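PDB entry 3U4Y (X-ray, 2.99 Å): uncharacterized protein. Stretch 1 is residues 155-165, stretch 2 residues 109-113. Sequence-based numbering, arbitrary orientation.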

ATOM      1  N   ARG A 155      -4.895 -12.003 -11.375  1.00 27.94           N
ATOM      2  CA  ARG A 155      -5.206 -12.661 -10.110  1.00 31.13           C
ATOM      3  C   ARG A 155      -4.238 -13.765  -9.715  1.00 35.99           C
ATOM      4  O   ARG A 155      -4.070 -14.742 -10.439  1.00 37.48           O
ATOM      5  CB  ARG A 155      -6.610 -13.247 -10.168  1.00 36.96           C
ATOM      6  CG  ARG A 155      -6.734 -14.482  -9.334  1.00 36.87           C
ATOM      7  CD  ARG A 155      -8.104 -15.103  -9.345  1.00 33.71           C
ATOM      8  NE  ARG A 155      -8.114 -16.122  -8.304  1.00 44.59           N
ATOM      9  CZ  ARG A 155      -8.701 -17.306  -8.397  1.00 33.84           C
ATOM     10  NH1 ARG A 155      -9.367 -17.651  -9.485  1.00 19.24           N
ATOM     11  NH2 ARG A 155      -8.618 -18.143  -7.382  1.00 37.53           N
ATOM     12  N   PHE A 156      -3.635 -13.627  -8.538  1.00 43.96           N
ATOM     13  CA  PHE A 156      -2.730 -14.654  -8.025  1.00 36.53           C
ATOM     14  C   PHE A 156      -3.220 -15.349  -6.763  1.00 27.31           C
ATOM     15  O   PHE A 156      -4.250 -14.995  -6.196  1.00 28.22           O
ATOM     16  CB  PHE A 156      -1.359 -14.061  -7.769  1.00 30.35           C
ATOM     17  CG  PHE A 156      -0.654 -13.636  -9.013  1.00 34.18           C
ATOM     18  CD1 PHE A 156       0.374 -14.406  -9.539  1.00 39.94           C
ATOM     19  CD2 PHE A 156      -1.021 -12.469  -9.664  1.00 35.19           C
ATOM     20  CE1 PHE A 156       1.034 -14.019 -10.688  1.00 35.94           C
ATOM     21  CE2 PHE A 156      -0.370 -12.073 -10.818  1.00 37.87           C
ATOM     22  CZ  PHE A 156       0.661 -12.853 -11.332  1.00 37.39           C
ATOM     23  N   LYS A 157      -2.454 -16.343  -6.331  1.00 25.40           N
ATOM     24  CA  LYS A 157      -2.799 -17.134  -5.157  1.00 32.77           C
ATOM     25  C   LYS A 157      -1.633 -17.288  -4.189  1.00 41.38           C
ATOM     26  O   LYS A 157      -0.480 -17.409  -4.601  1.00 50.99           O
ATOM     27  CB  LYS A 157      -3.251 -18.519  -5.591  1.00 31.60           C
ATOM     28  CG  LYS A 157      -4.623 -18.880  -5.100  1.00 35.34           C
ATOM     29  CD  LYS A 157      -4.653 -18.898  -3.607  1.00 40.24           C
ATOM     30  CE  LYS A 157      -5.487 -20.057  -3.112  1.00 47.94           C
ATOM     31  NZ  LYS A 157      -5.386 -20.147  -1.636  1.00 51.61           N
ATOM     32  N   ILE A 158      -1.939 -17.279  -2.897  1.00 33.28           N
ATOM     33  CA  ILE A 158      -0.984 -17.718  -1.884  1.00 27.62           C
ATOM     34  C   ILE A 158      -1.666 -18.681  -0.948  1.00 33.51           C
ATOM     35  O   ILE A 158      -2.744 -18.386  -0.433  1.00 38.16           O
ATOM     36  CB  ILE A 158      -0.407 -16.556  -1.055  1.00 28.79           C
ATOM     37  CG1 ILE A 158       0.593 -17.089  -0.026  1.00 37.61           C
ATOM     38  CG2 ILE A 158      -1.508 -15.750  -0.372  1.00 18.04           C
ATOM     39  CD1 ILE A 158       1.402 -16.003   0.678  1.00 37.06           C
ATOM     40  N   ASP A 159      -1.054 -19.838  -0.729  1.00 40.07           N
ATOM     41  CA  ASP A 159      -1.650 -20.823   0.166  1.00 43.50           C
ATOM     42  C   ASP A 159      -1.191 -20.680   1.622  1.00 47.25           C
ATOM     43  O   ASP A 159      -0.540 -19.689   1.998  1.00 38.76           O
ATOM     44  CB  ASP A 159      -1.434 -22.246  -0.348  1.00 52.45           C
ATOM     45  CG  ASP A 159       0.023 -22.649  -0.364  1.00 73.80           C
ATOM     46  OD1 ASP A 159       0.808 -22.119   0.454  1.00 74.40           O
ATOM     47  OD2 ASP A 159       0.379 -23.508  -1.200  1.00 84.24           O
ATOM     48  N   ALA A 160      -1.562 -21.680   2.425  1.00 53.16           N
ATOM     49  CA  ALA A 160      -1.255 -21.748   3.853  1.00 46.05           C
ATOM     50  C   ALA A 160       0.252 -21.779   4.125  1.00 46.97           C
ATOM     51  O   ALA A 160       0.719 -21.312   5.169  1.00 33.83           O
ATOM     52  CB  ALA A 160      -1.902 -22.965   4.430  1.00 38.14           C
ATOM     53  N   ASP A 161       0.994 -22.324   3.162  1.00 53.48           N
ATOM     54  CA  ASP A 161       2.444 -22.455   3.236  1.00 54.39           C
ATOM     55  C   ASP A 161       3.212 -21.242   2.734  1.00 50.21           C
ATOM     56  O   ASP A 161       4.394 -21.107   3.024  1.00 54.00           O
ATOM     57  CB  ASP A 161       2.906 -23.661   2.413  1.00 67.67           C
ATOM     58  CG  ASP A 161       2.450 -24.979   3.002  1.00 82.64           C
ATOM     59  OD1 ASP A 161       2.026 -25.002   4.183  1.00 69.93           O
ATOM     60  OD2 ASP A 161       2.534 -25.996   2.277  1.00 94.75           O
ATOM     61  N   GLY A 162       2.574 -20.373   1.957  1.00 45.15           N
ATOM     62  CA  GLY A 162       3.282 -19.232   1.401  1.00 39.56           C
ATOM     63  C   GLY A 162       3.650 -19.407  -0.064  1.00 40.38           C
ATOM     64  O   GLY A 162       4.122 -18.478  -0.723  1.00 42.52           O
ATOM     65  N   VAL A 163       3.428 -20.608  -0.580  1.00 33.24           N
ATOM     66  CA  VAL A 163       3.617 -20.881  -1.991  1.00 29.25           C
ATOM     67  C   VAL A 163       2.697 -19.993  -2.843  1.00 37.53           C
ATOM     68  O   VAL A 163       1.497 -19.884  -2.586  1.00 43.64           O
ATOM     69  CB  VAL A 163       3.324 -22.357  -2.287  1.00 29.12           C
ATOM     70  CG1 VAL A 163       3.989 -22.789  -3.564  1.00 36.72           C
ATOM     71  CG2 VAL A 163       3.800 -23.207  -1.151  1.00 37.12           C
ATOM     72  N   LEU A 164       3.268 -19.363  -3.861  1.00 34.55           N
ATOM     73  CA  LEU A 164       2.514 -18.501  -4.757  1.00 30.65           C
ATOM     74  C   LEU A 164       2.094 -19.251  -6.017  1.00 41.38           C
ATOM     75  O   LEU A 164       2.757 -20.201  -6.433  1.00 47.95           O
ATOM     76  CB  LEU A 164       3.359 -17.291  -5.129  1.00 31.68           C
ATOM     77  CG  LEU A 164       3.806 -16.439  -3.943  1.00 32.11           C
ATOM     78  CD1 LEU A 164       5.020 -15.599  -4.279  1.00 27.86           C
ATOM     79  CD2 LEU A 164       2.670 -15.558  -3.501  1.00 31.66           C
ATOM     80  N   PHE A 165       0.981 -18.817  -6.609  1.00 44.34           N
ATOM     81  CA  PHE A 165       0.436 -19.417  -7.825  1.00 33.24           C
ATOM     82  C   PHE A 165      -0.061 -18.344  -8.782  1.00 34.95           C
ATOM     83  O   PHE A 165      -0.520 -17.276  -8.373  1.00 25.81           O
ATOM     84  CB  PHE A 165      -0.717 -20.366  -7.506  1.00 30.34           C
ATOM     85  CG  PHE A 165      -0.334 -21.517  -6.617  1.00 52.19           C
ATOM     86  CD1 PHE A 165      -0.047 -22.767  -7.158  1.00 61.01           C
ATOM     87  CD2 PHE A 165      -0.266 -21.357  -5.238  1.00 57.99           C
ATOM     88  CE1 PHE A 165       0.303 -23.836  -6.343  1.00 59.97           C
ATOM     89  CE2 PHE A 165       0.086 -22.421  -4.415  1.00 61.72           C
ATOM     90  CZ  PHE A 165       0.370 -23.661  -4.970  1.00 62.77           C
TER
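Stretch 2, residues 109-113: NMQSY

Stretch 2 is an extended strand, and it lies across one side of a β-hairpin formed by stretch 1. It runs in roughly the same sense as 155-158 and opposite to 164-165. In that hairpin a loop joins 155-158 to the strand beginning at 164, and the pairing is fixed by Lys157 N to Phe165 O at 3.0 Å and Phe165 N to Lys157 O at 2.9 Å. No backbone-to-backbone hydrogen bond joins stretch 2 to the hairpin; side chains pack on one another and on backbone, with one side-chain-to-backbone hydrogen bond. The nearest CA atoms are Gly162 CA and Ser112 CA, 6.1 Å apart.

Asn109 makes no contact with the hairpin. Met110, present as selenomethionine, points toward it and has more of its area covered by the hairpin than any other of the five. Its long, flexible, apolar side chain suits a site between two hydrophobic neighbours: its CG lies 3.6 Å from Leu164 CD1, while its CE lies over one face of the Phe156 ring, 4.2 Å from Phe156 CG. The selenium, SE, is 4.7 Å from the centroid of the Phe156 ring in an oblique approach.

Gln111 follows with its side chain directed away, as the alternation of an extended strand requires, and its amide is hydrogen-bonded elsewhere in the structure. Its backbone still touches the hairpin, Gln111 C being 3.9 Å from Leu164 CD1.

Ser112 turns toward the hairpin again. With chi1 in the p rotamer, its OG donates a hydrogen bond to Gly162 O at 2.7 Å, so a small polar side chain satisfies a buried carbonyl. Ser112 CB also packs 4.0 Å from Leu164 CD1 and 4.3 Å from Ile158 CD1. Gly162, with phi near 103°, adopts a backbone conformation that by itself calls for glycine.

Tyr113 points away, and its OH is hydrogen-bonded elsewhere.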

ATOM      1  N   ASN A 109       9.481 -10.500 -10.451  1.00 43.48           N
ATOM      2  CA  ASN A 109       8.930 -11.595  -9.681  1.00 43.67           C
ATOM      3  C   ASN A 109       8.048 -11.159  -8.541  1.00 43.32           C
ATOM      4  O   ASN A 109       8.197 -10.066  -7.992  1.00 52.48           O
ATOM      5  CB  ASN A 109      10.043 -12.439  -9.082  1.00 47.62           C
ATOM      6  CG  ASN A 109      10.877 -13.098 -10.111  1.00 42.16           C
ATOM      7  OD1 ASN A 109      10.461 -14.066 -10.738  1.00 45.20           O
ATOM      8  ND2 ASN A 109      12.084 -12.597 -10.284  1.00 43.17           N
HETATM    9  N   MSE A 110       7.146 -12.055  -8.169  1.00 38.46           N
HETATM   10  CA  MSE A 110       6.418 -11.928  -6.927  1.00 39.67           C
HETATM   11  C   MSE A 110       7.056 -12.866  -5.919  1.00 37.74           C
HETATM   12  O   MSE A 110       7.372 -14.001  -6.242  1.00 45.34           O
HETATM   13  CB  MSE A 110       4.952 -12.281  -7.136  1.00 42.24           C
HETATM   14  CG  MSE A 110       4.199 -12.520  -5.849  1.00 49.04           C
HETATM   15 SE   MSE A 110       2.306 -12.855  -6.144  0.88 45.71          SE
HETATM   16  CE  MSE A 110       1.912 -11.112  -6.909  1.00 24.17           C
ATOM     17  N   GLN A 111       7.245 -12.395  -4.694  1.00 37.04           N
ATOM     18  CA  GLN A 111       7.991 -13.149  -3.698  1.00 31.72           C
ATOM     19  C   GLN A 111       7.286 -13.103  -2.363  1.00 32.04           C
ATOM     20  O   GLN A 111       6.870 -12.023  -1.926  1.00 33.92           O
ATOM     21  CB  GLN A 111       9.383 -12.542  -3.520  1.00 38.55           C
ATOM     22  CG  GLN A 111      10.178 -12.345  -4.804  1.00 42.92           C
ATOM     23  CD  GLN A 111      11.629 -12.045  -4.517  1.00 42.31           C
ATOM     24  OE1 GLN A 111      12.421 -12.957  -4.291  1.00 55.47           O
ATOM     25  NE2 GLN A 111      11.984 -10.766  -4.492  1.00 33.18           N
ATOM     26  N   SER A 112       7.162 -14.270  -1.721  1.00 34.28           N
ATOM     27  CA  SER A 112       6.608 -14.370  -0.362  1.00 36.81           C
ATOM     28  C   SER A 112       7.684 -14.675   0.668  1.00 39.28           C
ATOM     29  O   SER A 112       8.672 -15.324   0.367  1.00 42.99           O
ATOM     30  CB  SER A 112       5.541 -15.457  -0.268  1.00 37.64           C
ATOM     31  OG  SER A 112       6.151 -16.731  -0.280  1.00 40.53           O
ATOM     32  N   TYR A 113       7.442 -14.244   1.898  1.00 44.04           N
ATOM     33  CA  TYR A 113       8.445 -14.250   2.947  1.00 40.68           C
ATOM     34  C   TYR A 113       7.829 -14.671   4.287  1.00 41.54           C
ATOM     35  O   TYR A 113       6.858 -14.055   4.728  1.00 41.65           O
ATOM     36  CB  TYR A 113       9.019 -12.840   3.026  1.00 35.95           C
ATOM     37  CG  TYR A 113       9.798 -12.516   4.271  1.00 46.01           C
ATOM     38  CD1 TYR A 113      11.170 -12.748   4.344  1.00 42.82           C
ATOM     39  CD2 TYR A 113       9.174 -11.948   5.366  1.00 54.51           C
ATOM     40  CE1 TYR A 113      11.889 -12.437   5.482  1.00 38.03           C
ATOM     41  CE2 TYR A 113       9.889 -11.634   6.513  1.00 61.18           C
ATOM     42  CZ  TYR A 113      11.245 -11.877   6.565  1.00 48.05           C
ATOM     43  OH  TYR A 113      11.940 -11.556   7.710  1.00 45.09           O
TER